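Local coordinates for UPF0135 protein SA1388 (Staphylococcus aureus subsp. aureus, PDB 3LNL) that is of unknown function but binds a pair of zinc ions and assembles into a toroid-shaped homohexamer of the NIF3 family, capped at both entries by PII-like domain trimers, at residues T22-D27 and M101-D106; V38-V43 and Y62-S67; Y136-Y141 and I202-D207; V304-D309 and I326-Y331. The protein carries 2 engineered substitutions. All coordinates share one frame; numbering follows the deposited sequence.

Contact 1 (T22-D27 and M101-D106); sequences TAESWD and MHTNLD. With ZN (zinc ion), chain G.
The indole of Trp26 takes Glu24 CB over one face, while CE1 of His102 comes to its edge, near the ring plane. The His102 imidazole carries CG2 of its neighbour Thr103 over one face and receives Asp27 OD1 at its edge, exactly in plane; His68 and His69 also pack against this ring. At the dinuclear zinc centre of the NIF3 fold, the contact joins a first-shell ligand, Asp106, to a second shell built on His102, where a loop with a type I turn, Glu24 to Asp27, meets the start of helix 103-106. His102 ND1 donates to the syn lone pair of Asp27 OD1 at 2.8 Å in a nearly straight bond (170°), although carboxylate and ring planes stand 72° apart. This His-carboxylate pair leaves NE2 for water 2, a zinc ligand 2.7 Å from His102 NE2, and would be expected to make the imidazole more electron-rich. Asp27 OD2 is gripped twice: Thr103 OG1 donates at 2.6 Å to its anti lone pair, and Thr103 N reaches it at 2.8 Å. Thr103 OG1 lies between its own backbone N and carbonyl carbon (chi1 60°), which also lets it accept from Glu24 N at 2.8 Å. One helical turn on, Asp106 chelates the ion shared with His68 and Glu333, with OD1 at 2.2 Å and OD2 at 2.3 Å from ZN.

Contact 2 (V38-V43 and Y62-S67); sequences VEVTGV and YNTIIS
Asn63 makes the first shell with its amide. ND2 donates to Glu39 O at 2.7 Å, close to both the amide plane and the carbonyl plane, and OD1 accepts an almost straight bond (174°) from Thr41 N at 2.9 Å. That donor stands above the carbonyl plane of the side chain, as does the hydroxyl of Thr64, which gives Asn63 OD1 a second bond from OG1 at 3.0 Å. Three bonds thus fix the rotation of the amide, whose CG lies between backbone N and carbonyl carbon (chi1 74°). Thr41 OG1, beside it, is bonded to Gly61 O.

Further along, Gly42 CA sits 3.6 Å from Tyr62 CD1, and the ring lies right against the side of Gly42 where a CB would point. Val43 N lies over one face of the same ring. Val43 forms a parallel bridge with Thr64, and Thr64 N gives Gly42 O a weak bond at 3.3 Å. Val43 CG1 meets Ile66 CD1 at 3.7 Å. In the sheet of the N-terminal NIF3 domain, strand 64-67 lies between 43-46 and 97-100; helix 7-17 packs on Val40, Thr64 and Ile66, and helix 336-350 on Val43 and Ile66.

Contact 3 (Y136-Y141 and I202-D207); sequences YKVQTY and IEFMID
Val138 and Phe204 form the tightest part of the interface. Their side chains leave the sheet side by side, and Phe204 CG, placed between backbone N and carbonyl carbon (chi1 59°), turns the ring back beneath the valine. Val138 CB stands over the ring face in a CH-pi contact, 3.8 Å from the Phe204 centroid and 16° off the normal, and Val138 CG1 comes within 3.5 Å of Phe204 CZ. Val138 CG2, the other branch, crosses Ile206 CG1 at 3.7 Å, and Ile206 CG1 also touches Tyr136 CB. Phe169, Leu159 and Ala160 enclose Phe204 further, and Phe231 covers Val138. Six backbone hydrogen bonds hold this antiparallel pair in the PII-like domain, with Tyr136-Ile206, Val138-Phe204 and Thr140-Ile202 as the hydrogen-bonded pairs; Val138 N to Phe204 O is 2.8 Å.

The face carrying Lys137, Gln139, Glu203 and Met205 is more polar and less closely packed across the strands, though largely buried near a second subunit. Met205, bent at chi2 and chi3, brings SD to 3.9 Å from Lys137 CG and is partly exposed. Gln139 and Glu203 run alongside each other; Lys201 NZ forms a salt bridge with Glu203 OE1 and a hydrogen bond with Gln139 OE1. Lys137 NZ, less surely placed, is 4.1 Å from Glu203 OE2, beyond a salt bridge; each bonds instead to Tyr141 OH of a second subunit, where Asp230 also pairs with Lys137.

Contact 4 (V304-D309 and I326-Y331); sequences VFVTGD and IDINHY. With ZN (zinc ion), chain F.
Val306 CG1 fits against the bend of Ile328, 3.7 Å from its CG2 and almost as close to its CD1, because Ile328 CG1 is folded between backbone N and carbonyl carbon (chi1 55°). Two residues earlier, Val304 CG2 presses on Ile326 CG1 at 3.8 Å. Next along the chain from Thr307, Gly308 CA packs directly on the 329-330 peptide, which takes up the place a CB would have, and lies 3.2 Å from Asp327 OD1. Asp327 OD1 closes an Asx turn on Asn329 N. Asp309 then reaches His330, whose ND1 donates in its ring plane to OD2 at 2.7 Å, leaving NE2 to bind ZN at 2.3 Å beside His69 and Glu333. His312 of a neighbouring subunit stacks on the His330 ring. Strands 304-307 and 325-327 are the parallel pair of a beta-alpha-beta unit joined through helix 312-321, with strand 279-285 flanking 304-307 and helix 254-264 packed on Val304, Ile326 and Ile328.

Overall arrangement
Contacts 1 and 2 belong to the first part of the chain, contact 2 lying in sequence between the two segments of contact 1; contacts 3 and 4 follow in turn. The centres of contacts 1 and 2 are about 21 Å apart, and they touch where Met101 N meets Ser67 O, at neighbouring strand ends. Contact 4, from the C-terminal NIF3 part, has its centre about 19 Å from that of contact 1, and both share water 2, so the two NIF3 parts meet across the dinuclear zinc centre. Contact 3 stands apart in the PII-like lid, about 45 Å from contact 4 between centres, yet strands 125-142, 240-253 and 279-285 connect both in one branched sheet.

Contact 1 (T22-D27 and M101-D106)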
loop_
_atom_site.group_PDB
_atom_site.type_symbol
_atom_site.label_atom_id
_atom_site.label_comp_id
_atom_site.label_asym_id
_atom_site.label_seq_id
_atom_site.Cartn_x
_atom_site.Cartn_y
_atom_site.Cartn_z
ATOM N N THR B 22 7.051 -9.034 23.974
ATOM C CA THR B 22 6.299 -10.110 23.360
ATOM C C THR B 22 4.916 -9.652 22.935
ATOM O O THR B 22 4.168 -10.452 22.335
ATOM C CB THR B 22 6.245 -11.362 24.243
ATOM O OG1 THR B 22 5.568 -11.083 25.474
ATOM C CG2 THR B 22 7.727 -11.889 24.508
ATOM N N ALA B 23 4.545 -8.400 23.277
ATOM C CA ALA B 23 3.280 -7.840 22.780
ATOM C C ALA B 23 3.361 -7.638 21.273
ATOM O O ALA B 23 4.449 -7.478 20.738
ATOM C CB ALA B 23 2.945 -6.509 23.499
ATOM N N GLU B 24 2.217 -7.654 20.585
ATOM C CA GLU B 24 2.184 -7.428 19.131
ATOM C C GLU B 24 2.605 -6.003 18.865
ATOM O O GLU B 24 2.459 -5.150 19.718
ATOM C CB GLU B 24 0.774 -7.654 18.557
ATOM C CG GLU B 24 0.179 -9.006 18.878
ATOM C CD GLU B 24 0.774 -10.100 18.058
ATOM O OE1 GLU B 24 0.694 -11.273 18.495
ATOM O OE2 GLU B 24 1.265 -9.797 16.949
ATOM N N SER B 25 3.140 -5.737 17.673
ATOM C CA SER B 25 3.690 -4.419 17.357
ATOM C C SER B 25 2.628 -3.335 17.212
ATOM O O SER B 25 2.919 -2.178 17.428
ATOM C CB SER B 25 4.507 -4.484 16.060
ATOM O OG SER B 25 3.635 -4.832 15.004
ATOM N N TRP B 26 1.382 -3.704 16.906
ATOM C CA TRP B 26 0.272 -2.742 16.916
ATOM C C TRP B 26 -0.252 -2.392 18.330
ATOM O O TRP B 26 -1.066 -1.504 18.452
ATOM C CB TRP B 26 -0.922 -3.232 16.058
ATOM C CG TRP B 26 -1.359 -4.622 16.388
ATOM C CD1 TRP B 26 -1.026 -5.765 15.709
ATOM C CD2 TRP B 26 -2.189 -5.035 17.498
ATOM N NE1 TRP B 26 -1.581 -6.872 16.351
ATOM C CE2 TRP B 26 -2.304 -6.451 17.434
ATOM C CE3 TRP B 26 -2.830 -4.362 18.520
ATOM C CZ2 TRP B 26 -3.013 -7.180 18.362
ATOM C CZ3 TRP B 26 -3.555 -5.104 19.455
ATOM C CH2 TRP B 26 -3.642 -6.500 19.354
ATOM N N ASP B 27 0.149 -3.137 19.369
ATOM C CA ASP B 27 -0.467 -3.014 20.676
ATOM C C ASP B 27 0.103 -1.778 21.405
ATOM O O ASP B 27 1.084 -1.154 20.940
ATOM C CB ASP B 27 -0.176 -4.284 21.477
ATOM C CG ASP B 27 -1.178 -4.566 22.550
ATOM O OD1 ASP B 27 -2.085 -3.752 22.814
ATOM O OD2 ASP B 27 -1.020 -5.657 23.182
ATOM N N MET B 101 -0.994 -4.622 30.564
ATOM C CA MET B 101 -0.327 -5.874 30.198
ATOM C C MET B 101 -1.285 -6.581 29.276
ATOM O O MET B 101 -2.126 -7.404 29.732
ATOM C CB MET B 101 -0.004 -6.685 31.473
ATOM C CG MET B 101 1.102 -6.016 32.355
ATOM S SD MET B 101 1.357 -7.025 33.819
ATOM C CE MET B 101 2.458 -8.300 33.137
ATOM N N HIS B 102 -1.175 -6.246 27.972
ATOM C CA HIS B 102 -2.159 -6.674 27.012
ATOM C C HIS B 102 -1.710 -7.918 26.260
ATOM O O HIS B 102 -1.642 -8.983 26.878
ATOM C CB HIS B 102 -2.589 -5.551 26.086
ATOM C CG HIS B 102 -3.803 -5.885 25.294
ATOM N ND1 HIS B 102 -4.000 -5.440 24.000
ATOM C CD2 HIS B 102 -4.865 -6.673 25.597
ATOM C CE1 HIS B 102 -5.156 -5.922 23.551
ATOM N NE2 HIS B 102 -5.693 -6.684 24.493
ATOM N N THR B 103 -1.327 -7.814 24.981
ATOM C CA THR B 103 -1.037 -9.035 24.245
ATOM C C THR B 103 0.215 -9.760 24.796
ATOM O O THR B 103 0.289 -10.952 24.640
ATOM C CB THR B 103 -0.975 -8.857 22.721
ATOM O OG1 THR B 103 0.039 -7.912 22.374
ATOM C CG2 THR B 103 -2.361 -8.420 22.145
ATOM N N ASN B 104 1.162 -9.080 25.467
ATOM C CA ASN B 104 2.190 -9.820 26.238
ATOM C C ASN B 104 1.625 -10.836 27.235
ATOM O O ASN B 104 2.162 -11.934 27.404
ATOM C CB ASN B 104 3.293 -8.915 26.873
ATOM C CG ASN B 104 2.735 -7.803 27.734
ATOM O OD1 ASN B 104 1.683 -7.204 27.417
ATOM N ND2 ASN B 104 3.419 -7.535 28.867
ATOM N N LEU B 105 0.508 -10.515 27.856
ATOM C CA LEU B 105 -0.130 -11.477 28.755
ATOM C C LEU B 105 -0.943 -12.531 28.000
ATOM O O LEU B 105 -1.063 -13.643 28.493
ATOM C CB LEU B 105 -1.002 -10.738 29.777
ATOM C CG LEU B 105 -1.448 -11.538 30.989
ATOM C CD1 LEU B 105 -0.272 -11.817 31.949
ATOM C CD2 LEU B 105 -2.595 -10.709 31.663
ATOM N N ASP B 106 -1.485 -12.192 26.817
ATOM C CA ASP B 106 -2.183 -13.181 25.961
ATOM C C ASP B 106 -1.259 -14.294 25.492
ATOM O O ASP B 106 -1.720 -15.416 25.271
ATOM C CB ASP B 106 -2.863 -12.529 24.736
ATOM C CG ASP B 106 -4.119 -11.749 25.122
ATOM O OD1 ASP B 106 -4.935 -12.362 25.870
ATOM O OD2 ASP B 106 -4.283 -10.561 24.684
HETATM ZN ZN ZN G . -6.418 -10.768 25.554
HETATM O O HOH W 1 4.735 -12.658 27.731
HETATM O O HOH W 2 -7.119 -8.982 24.730
HETATM O O HOH W 3 -7.271 -11.404 23.637
#

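Contact 2 (V38-V43 and Y62-S67)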
loop_
_atom_site.group_PDB
_atom_site.type_symbol
_atom_site.label_atom_id
_atom_site.label_comp_id
_atom_site.label_asym_id
_atom_site.label_seq_id
_atom_site.Cartn_x
_atom_site.Cartn_y
_atom_site.Cartn_z
ATOM N N VAL B 38 7.027 7.520 41.021
ATOM C CA VAL B 38 6.093 7.495 42.129
ATOM C C VAL B 38 6.121 6.171 42.878
ATOM O O VAL B 38 6.219 5.133 42.289
ATOM C CB VAL B 38 4.625 7.868 41.652
ATOM C CG1 VAL B 38 3.597 7.394 42.633
ATOM C CG2 VAL B 38 4.559 9.421 41.514
ATOM N N GLU B 39 6.015 6.241 44.201
ATOM C CA GLU B 39 6.013 5.049 45.059
ATOM C C GLU B 39 4.652 4.307 44.957
ATOM O O GLU B 39 3.621 4.948 45.011
ATOM C CB GLU B 39 6.385 5.491 46.506
ATOM C CG GLU B 39 6.270 4.415 47.506
ATOM C CD GLU B 39 6.782 4.767 48.899
ATOM O OE1 GLU B 39 7.529 5.770 49.104
ATOM O OE2 GLU B 39 6.410 3.944 49.762
ATOM N N VAL B 40 4.670 2.987 44.765
ATOM C CA VAL B 40 3.460 2.172 44.632
ATOM C C VAL B 40 2.836 1.926 45.996
ATOM O O VAL B 40 3.506 1.429 46.898
ATOM C CB VAL B 40 3.758 0.820 43.984
ATOM C CG1 VAL B 40 2.494 -0.079 43.916
ATOM C CG2 VAL B 40 4.349 1.015 42.569
ATOM N N THR B 41 1.570 2.287 46.163
ATOM C CA THR B 41 0.912 2.110 47.459
ATOM C C THR B 41 0.073 0.854 47.509
ATOM O O THR B 41 -0.260 0.366 48.581
ATOM C CB THR B 41 -0.034 3.304 47.795
ATOM O OG1 THR B 41 -1.039 3.411 46.773
ATOM C CG2 THR B 41 0.750 4.625 47.981
ATOM N N GLY B 42 -0.251 0.303 46.339
ATOM C CA GLY B 42 -1.052 -0.889 46.262
ATOM C C GLY B 42 -1.382 -1.117 44.808
ATOM O O GLY B 42 -1.365 -0.157 44.026
ATOM N N VAL B 43 -1.696 -2.371 44.451
ATOM C CA VAL B 43 -2.003 -2.748 43.069
ATOM C C VAL B 43 -3.397 -3.441 42.928
ATOM O O VAL B 43 -3.685 -4.420 43.615
ATOM C CB VAL B 43 -0.877 -3.681 42.462
ATOM C CG1 VAL B 43 -1.196 -4.124 40.969
ATOM C CG2 VAL B 43 0.546 -3.000 42.581
ATOM N N TYR B 62 -5.149 2.447 46.755
ATOM C CA TYR B 62 -4.147 1.956 45.814
ATOM C C TYR B 62 -3.899 2.972 44.684
ATOM O O TYR B 62 -4.861 3.493 44.117
ATOM C CB TYR B 62 -4.582 0.632 45.203
ATOM C CG TYR B 62 -4.778 -0.516 46.190
ATOM C CD1 TYR B 62 -4.371 -0.435 47.523
ATOM C CD2 TYR B 62 -5.359 -1.686 45.768
ATOM C CE1 TYR B 62 -4.530 -1.516 48.415
ATOM C CE2 TYR B 62 -5.555 -2.754 46.648
ATOM C CZ TYR B 62 -5.129 -2.668 47.947
ATOM O OH TYR B 62 -5.361 -3.763 48.746
ATOM N N ASN B 63 -2.624 3.183 44.316
ATOM C CA ASN B 63 -2.295 4.177 43.294
ATOM C C ASN B 63 -1.839 3.556 41.999
ATOM O O ASN B 63 -1.383 4.278 41.107
ATOM C CB ASN B 63 -1.280 5.208 43.810
ATOM C CG ASN B 63 0.108 4.631 43.923
ATOM O OD1 ASN B 63 0.258 3.428 43.852
ATOM N ND2 ASN B 63 1.128 5.480 44.105
ATOM N N THR B 64 -2.012 2.243 41.850
ATOM C CA THR B 64 -1.578 1.543 40.644
ATOM C C THR B 64 -2.632 0.548 40.204
ATOM O O THR B 64 -3.099 -0.290 41.026
ATOM C CB THR B 64 -0.234 0.819 40.882
ATOM O OG1 THR B 64 0.714 1.773 41.360
ATOM C CG2 THR B 64 0.320 0.123 39.592
ATOM N N ILE B 65 -3.003 0.646 38.915
ATOM C CA ILE B 65 -3.925 -0.272 38.292
ATOM C C ILE B 65 -3.162 -0.936 37.181
ATOM O O ILE B 65 -2.518 -0.247 36.382
ATOM C CB ILE B 65 -5.218 0.411 37.761
ATOM C CG1 ILE B 65 -5.953 1.062 38.946
ATOM C CG2 ILE B 65 -6.171 -0.590 36.963
ATOM C CD1 ILE B 65 -7.111 2.008 38.575
ATOM N N ILE B 66 -3.218 -2.273 37.149
ATOM C CA ILE B 66 -2.761 -3.030 36.000
ATOM C C ILE B 66 -3.981 -3.665 35.282
ATOM O O ILE B 66 -4.664 -4.536 35.839
ATOM C CB ILE B 66 -1.804 -4.164 36.387
ATOM C CG1 ILE B 66 -0.582 -3.645 37.134
ATOM C CG2 ILE B 66 -1.328 -4.899 35.047
ATOM C CD1 ILE B 66 0.346 -4.747 37.680
ATOM N N SER B 67 -4.244 -3.232 34.053
ATOM C CA SER B 67 -5.339 -3.767 33.282
ATOM C C SER B 67 -4.786 -4.646 32.171
ATOM O O SER B 67 -3.606 -4.551 31.829
ATOM C CB SER B 67 -6.214 -2.633 32.691
ATOM O OG SER B 67 -5.527 -1.940 31.633
#

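Contact 3 (Y136-Y141 and I202-D207)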
loop_
_atom_site.group_PDB
_atom_site.type_symbol
_atom_site.label_atom_id
_atom_site.label_comp_id
_atom_site.label_asym_id
_atom_site.label_seq_id
_atom_site.Cartn_x
_atom_site.Cartn_y
_atom_site.Cartn_z
ATOM N N TYR B 136 21.993 -15.315 17.261
ATOM C CA TYR B 136 23.133 -15.521 16.364
ATOM C C TYR B 136 24.097 -16.526 16.934
ATOM O O TYR B 136 24.410 -16.498 18.133
ATOM C CB TYR B 136 23.895 -14.228 16.111
ATOM C CG TYR B 136 23.126 -13.240 15.306
ATOM C CD1 TYR B 136 22.459 -12.196 15.915
ATOM C CD2 TYR B 136 23.057 -13.355 13.922
ATOM C CE1 TYR B 136 21.738 -11.285 15.169
ATOM C CE2 TYR B 136 22.335 -12.452 13.168
ATOM C CZ TYR B 136 21.682 -11.418 13.796
ATOM O OH TYR B 136 20.964 -10.506 13.048
ATOM N N LYS B 137 24.584 -17.410 16.076
ATOM C CA LYS B 137 25.745 -18.210 16.427
ATOM C C LYS B 137 26.976 -17.427 15.965
ATOM O O LYS B 137 27.160 -17.197 14.774
ATOM C CB LYS B 137 25.691 -19.590 15.805
ATOM C CG LYS B 137 26.544 -20.618 16.532
ATOM C CD LYS B 137 26.371 -21.993 15.845
ATOM C CE LYS B 137 26.007 -23.086 16.848
ATOM N NZ LYS B 137 25.459 -24.281 16.093
ATOM N N VAL B 138 27.755 -16.976 16.942
ATOM C CA VAL B 138 28.999 -16.268 16.712
ATOM C C VAL B 138 30.087 -17.295 16.494
ATOM O O VAL B 138 30.214 -18.232 17.281
ATOM C CB VAL B 138 29.373 -15.390 17.924
ATOM C CG1 VAL B 138 30.638 -14.534 17.622
ATOM C CG2 VAL B 138 28.199 -14.491 18.290
ATOM N N GLN B 139 30.847 -17.127 15.416
ATOM C CA GLN B 139 31.974 -17.992 15.092
ATOM C C GLN B 139 33.223 -17.136 14.913
ATOM O O GLN B 139 33.259 -16.257 14.059
ATOM C CB GLN B 139 31.707 -18.794 13.799
ATOM C CG GLN B 139 30.588 -19.836 13.983
ATOM C CD GLN B 139 30.292 -20.672 12.728
ATOM O OE1 GLN B 139 29.869 -21.828 12.847
ATOM N NE2 GLN B 139 30.493 -20.092 11.543
ATOM N N THR B 140 34.233 -17.391 15.732
ATOM C CA THR B 140 35.556 -16.806 15.529
ATOM C C THR B 140 36.615 -17.914 15.370
ATOM O O THR B 140 36.424 -19.054 15.805
ATOM C CB THR B 140 35.980 -15.831 16.669
ATOM O OG1 THR B 140 34.853 -15.065 17.122
ATOM C CG2 THR B 140 37.028 -14.875 16.167
ATOM N N TYR B 141 37.715 -17.546 14.716
ATOM C CA TYR B 141 38.834 -18.434 14.460
ATOM C C TYR B 141 40.066 -17.856 15.153
ATOM O O TYR B 141 40.364 -16.665 15.003
ATOM C CB TYR B 141 39.029 -18.553 12.950
ATOM C CG TYR B 141 37.782 -19.063 12.263
ATOM C CD1 TYR B 141 36.739 -18.198 11.943
ATOM C CD2 TYR B 141 37.628 -20.423 11.966
ATOM C CE1 TYR B 141 35.580 -18.669 11.326
ATOM C CE2 TYR B 141 36.477 -20.898 11.348
ATOM C CZ TYR B 141 35.456 -20.015 11.036
ATOM O OH TYR B 141 34.317 -20.480 10.427
ATOM N N ILE B 202 36.032 -21.252 17.573
ATOM C CA ILE B 202 35.215 -21.189 18.781
ATOM C C ILE B 202 33.818 -20.659 18.406
ATOM O O ILE B 202 33.694 -19.743 17.599
ATOM C CB ILE B 202 35.840 -20.271 19.845
ATOM C CG1 ILE B 202 37.369 -20.448 19.901
ATOM C CG2 ILE B 202 35.231 -20.558 21.224
ATOM C CD1 ILE B 202 38.069 -19.674 21.050
ATOM N N GLU B 203 32.783 -21.256 18.985
ATOM C CA GLU B 203 31.390 -20.860 18.737
ATOM C C GLU B 203 30.640 -20.560 20.049
ATOM O O GLU B 203 30.913 -21.144 21.099
ATOM C CB GLU B 203 30.627 -21.954 17.984
ATOM C CG GLU B 203 31.394 -22.605 16.813
ATOM C CD GLU B 203 30.612 -23.738 16.136
ATOM O OE1 GLU B 203 31.125 -24.317 15.149
ATOM O OE2 GLU B 203 29.487 -24.059 16.582
ATOM N N PHE B 204 29.689 -19.649 19.966
ATOM C CA PHE B 204 28.787 -19.386 21.077
ATOM C C PHE B 204 27.549 -18.634 20.584
ATOM O O PHE B 204 27.486 -18.175 19.426
ATOM C CB PHE B 204 29.500 -18.620 22.201
ATOM C CG PHE B 204 30.074 -17.302 21.775
ATOM C CD1 PHE B 204 29.386 -16.112 22.024
ATOM C CD2 PHE B 204 31.312 -17.241 21.144
ATOM C CE1 PHE B 204 29.914 -14.889 21.643
ATOM C CE2 PHE B 204 31.848 -16.020 20.772
ATOM C CZ PHE B 204 31.141 -14.836 21.023
ATOM N N MET B 205 26.575 -18.522 21.476
ATOM C CA MET B 205 25.272 -17.943 21.160
ATOM C C MET B 205 25.165 -16.541 21.704
ATOM O O MET B 205 25.693 -16.248 22.759
ATOM C CB MET B 205 24.165 -18.817 21.742
ATOM C CG MET B 205 24.118 -20.202 21.133
ATOM S SD MET B 205 23.823 -20.113 19.333
ATOM C CE MET B 205 22.104 -19.500 19.318
ATOM N N ILE B 206 24.505 -15.671 20.960
ATOM C CA ILE B 206 24.079 -14.386 21.491
ATOM C C ILE B 206 22.624 -14.126 21.086
ATOM O O ILE B 206 22.140 -14.639 20.068
ATOM C CB ILE B 206 24.975 -13.221 20.984
ATOM C CG1 ILE B 206 24.981 -13.172 19.445
ATOM C CG2 ILE B 206 26.399 -13.337 21.564
ATOM C CD1 ILE B 206 25.258 -11.793 18.845
ATOM N N ASP B 207 21.933 -13.343 21.899
ATOM C CA ASP B 207 20.631 -12.810 21.519
ATOM C C ASP B 207 20.865 -11.771 20.442
ATOM O O ASP B 207 21.975 -11.233 20.332
ATOM C CB ASP B 207 19.947 -12.142 22.713
ATOM C CG ASP B 207 19.693 -13.104 23.842
ATOM O OD1 ASP B 207 19.672 -14.324 23.575
ATOM O OD2 ASP B 207 19.515 -12.652 24.994
#

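Contact 4 (V304-D309 and I326-Y331)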
loop_
_atom_site.group_PDB
_atom_site.type_symbol
_atom_site.label_atom_id
_atom_site.label_comp_id
_atom_site.label_asym_id
_atom_site.label_seq_id
_atom_site.Cartn_x
_atom_site.Cartn_y
_atom_site.Cartn_z
ATOM N N VAL B 304 -12.032 -28.596 19.050
ATOM C CA VAL B 304 -12.873 -27.417 19.204
ATOM C C VAL B 304 -11.957 -26.232 19.506
ATOM O O VAL B 304 -10.866 -26.387 20.106
ATOM C CB VAL B 304 -13.964 -27.617 20.340
ATOM C CG1 VAL B 304 -13.294 -27.901 21.727
ATOM C CG2 VAL B 304 -14.934 -26.420 20.424
ATOM N N PHE B 305 -12.367 -25.089 18.980
ATOM C CA PHE B 305 -11.716 -23.848 19.149
ATOM C C PHE B 305 -12.588 -22.975 20.030
ATOM O O PHE B 305 -13.718 -22.691 19.688
ATOM C CB PHE B 305 -11.478 -23.179 17.822
ATOM C CG PHE B 305 -10.688 -21.898 17.917
ATOM C CD1 PHE B 305 -9.346 -21.916 18.294
ATOM C CD2 PHE B 305 -11.302 -20.656 17.677
ATOM C CE1 PHE B 305 -8.609 -20.749 18.362
ATOM C CE2 PHE B 305 -10.581 -19.475 17.777
ATOM C CZ PHE B 305 -9.230 -19.511 18.124
ATOM N N VAL B 306 -12.044 -22.566 21.174
ATOM C CA VAL B 306 -12.763 -21.780 22.169
ATOM C C VAL B 306 -12.268 -20.357 22.158
ATOM O O VAL B 306 -11.037 -20.095 22.280
ATOM C CB VAL B 306 -12.556 -22.347 23.595
ATOM C CG1 VAL B 306 -13.275 -21.457 24.648
ATOM C CG2 VAL B 306 -13.036 -23.822 23.665
ATOM N N THR B 307 -13.201 -19.415 21.988
ATOM C CA THR B 307 -12.843 -18.002 21.918
ATOM C C THR B 307 -14.058 -17.130 22.268
ATOM O O THR B 307 -15.071 -17.639 22.751
ATOM C CB THR B 307 -12.248 -17.643 20.525
ATOM O OG1 THR B 307 -11.555 -16.398 20.598
ATOM C CG2 THR B 307 -13.314 -17.552 19.395
ATOM N N GLY B 308 -13.951 -15.832 22.029
ATOM C CA GLY B 308 -15.071 -14.893 22.183
ATOM C C GLY B 308 -15.337 -14.112 20.933
ATOM O O GLY B 308 -14.604 -14.256 19.945
ATOM N N ASP B 309 -16.409 -13.300 20.970
ATOM C CA ASP B 309 -16.816 -12.358 19.900
ATOM C C ASP B 309 -16.998 -13.082 18.552
ATOM O O ASP B 309 -16.609 -12.557 17.523
ATOM C CB ASP B 309 -15.764 -11.234 19.694
ATOM C CG ASP B 309 -15.844 -10.089 20.710
ATOM O OD1 ASP B 309 -16.844 -9.928 21.406
ATOM O OD2 ASP B 309 -14.860 -9.287 20.784
ATOM N N ILE B 326 -16.680 -22.849 20.281
ATOM C CA ILE B 326 -17.424 -22.351 21.427
ATOM C C ILE B 326 -17.077 -20.873 21.641
ATOM O O ILE B 326 -15.911 -20.480 21.774
ATOM C CB ILE B 326 -17.185 -23.144 22.765
ATOM C CG1 ILE B 326 -17.468 -24.630 22.585
ATOM C CG2 ILE B 326 -18.090 -22.574 23.870
ATOM C CD1 ILE B 326 -16.996 -25.538 23.675
ATOM N N ASP B 327 -18.122 -20.054 21.691
ATOM C CA ASP B 327 -18.046 -18.672 22.124
ATOM C C ASP B 327 -18.295 -18.593 23.612
ATOM O O ASP B 327 -19.427 -18.687 24.070
ATOM C CB ASP B 327 -19.068 -17.836 21.356
ATOM C CG ASP B 327 -18.857 -16.328 21.479
ATOM O OD1 ASP B 327 -18.119 -15.879 22.383
ATOM O OD2 ASP B 327 -19.460 -15.595 20.652
ATOM N N ILE B 328 -17.225 -18.372 24.374
ATOM C CA ILE B 328 -17.341 -18.169 25.822
ATOM C C ILE B 328 -17.469 -16.672 26.194
ATOM O O ILE B 328 -17.519 -16.309 27.401
ATOM C CB ILE B 328 -16.170 -18.751 26.593
ATOM C CG1 ILE B 328 -14.832 -18.209 26.090
ATOM C CG2 ILE B 328 -16.243 -20.263 26.569
ATOM C CD1 ILE B 328 -13.607 -18.557 27.052
ATOM N N ASN B 329 -17.533 -15.839 25.150
ATOM C CA ASN B 329 -17.556 -14.381 25.236
ATOM C C ASN B 329 -16.167 -13.816 25.493
ATOM O O ASN B 329 -15.291 -14.471 26.093
ATOM C CB ASN B 329 -18.613 -13.894 26.243
ATOM C CG ASN B 329 -20.013 -14.459 25.937
ATOM O OD1 ASN B 329 -20.427 -14.496 24.773
ATOM N ND2 ASN B 329 -20.681 -15.003 26.961
ATOM N N HIS B 330 -15.912 -12.654 24.921
ATOM C CA HIS B 330 -14.647 -11.973 25.082
ATOM C C HIS B 330 -14.472 -11.658 26.566
ATOM O O HIS B 330 -13.341 -11.755 27.092
ATOM C CB HIS B 330 -14.731 -10.695 24.271
ATOM C CG HIS B 330 -13.452 -9.939 24.077
ATOM N ND1 HIS B 330 -13.145 -9.337 22.865
ATOM C CD2 HIS B 330 -12.438 -9.645 24.919
ATOM C CE1 HIS B 330 -12.001 -8.673 22.993
ATOM N NE2 HIS B 330 -11.502 -8.921 24.195
ATOM N N TYR B 331 -15.588 -11.290 27.231
ATOM C CA TYR B 331 -15.546 -10.979 28.641
ATOM C C TYR B 331 -14.917 -12.074 29.535
ATOM O O TYR B 331 -14.415 -11.758 30.631
ATOM C CB TYR B 331 -16.926 -10.552 29.194
ATOM C CG TYR B 331 -16.822 -10.027 30.601
ATOM C CD1 TYR B 331 -16.175 -8.819 30.844
ATOM C CD2 TYR B 331 -17.238 -10.786 31.676
ATOM C CE1 TYR B 331 -15.956 -8.355 32.133
ATOM C CE2 TYR B 331 -17.060 -10.328 32.985
ATOM C CZ TYR B 331 -16.387 -9.093 33.197
ATOM O OH TYR B 331 -16.203 -8.620 34.469
HETATM ZN ZN ZN F . -9.275 -8.828 24.835
HETATM O O HOH W 4 -18.006 -11.486 23.129
HETATM O O HOH W 5 -9.126 -7.131 23.376
HETATM O O HOH W 6 -8.999 -10.026 22.979
HETATM O O HOH W 2 -7.119 -8.982 24.730
#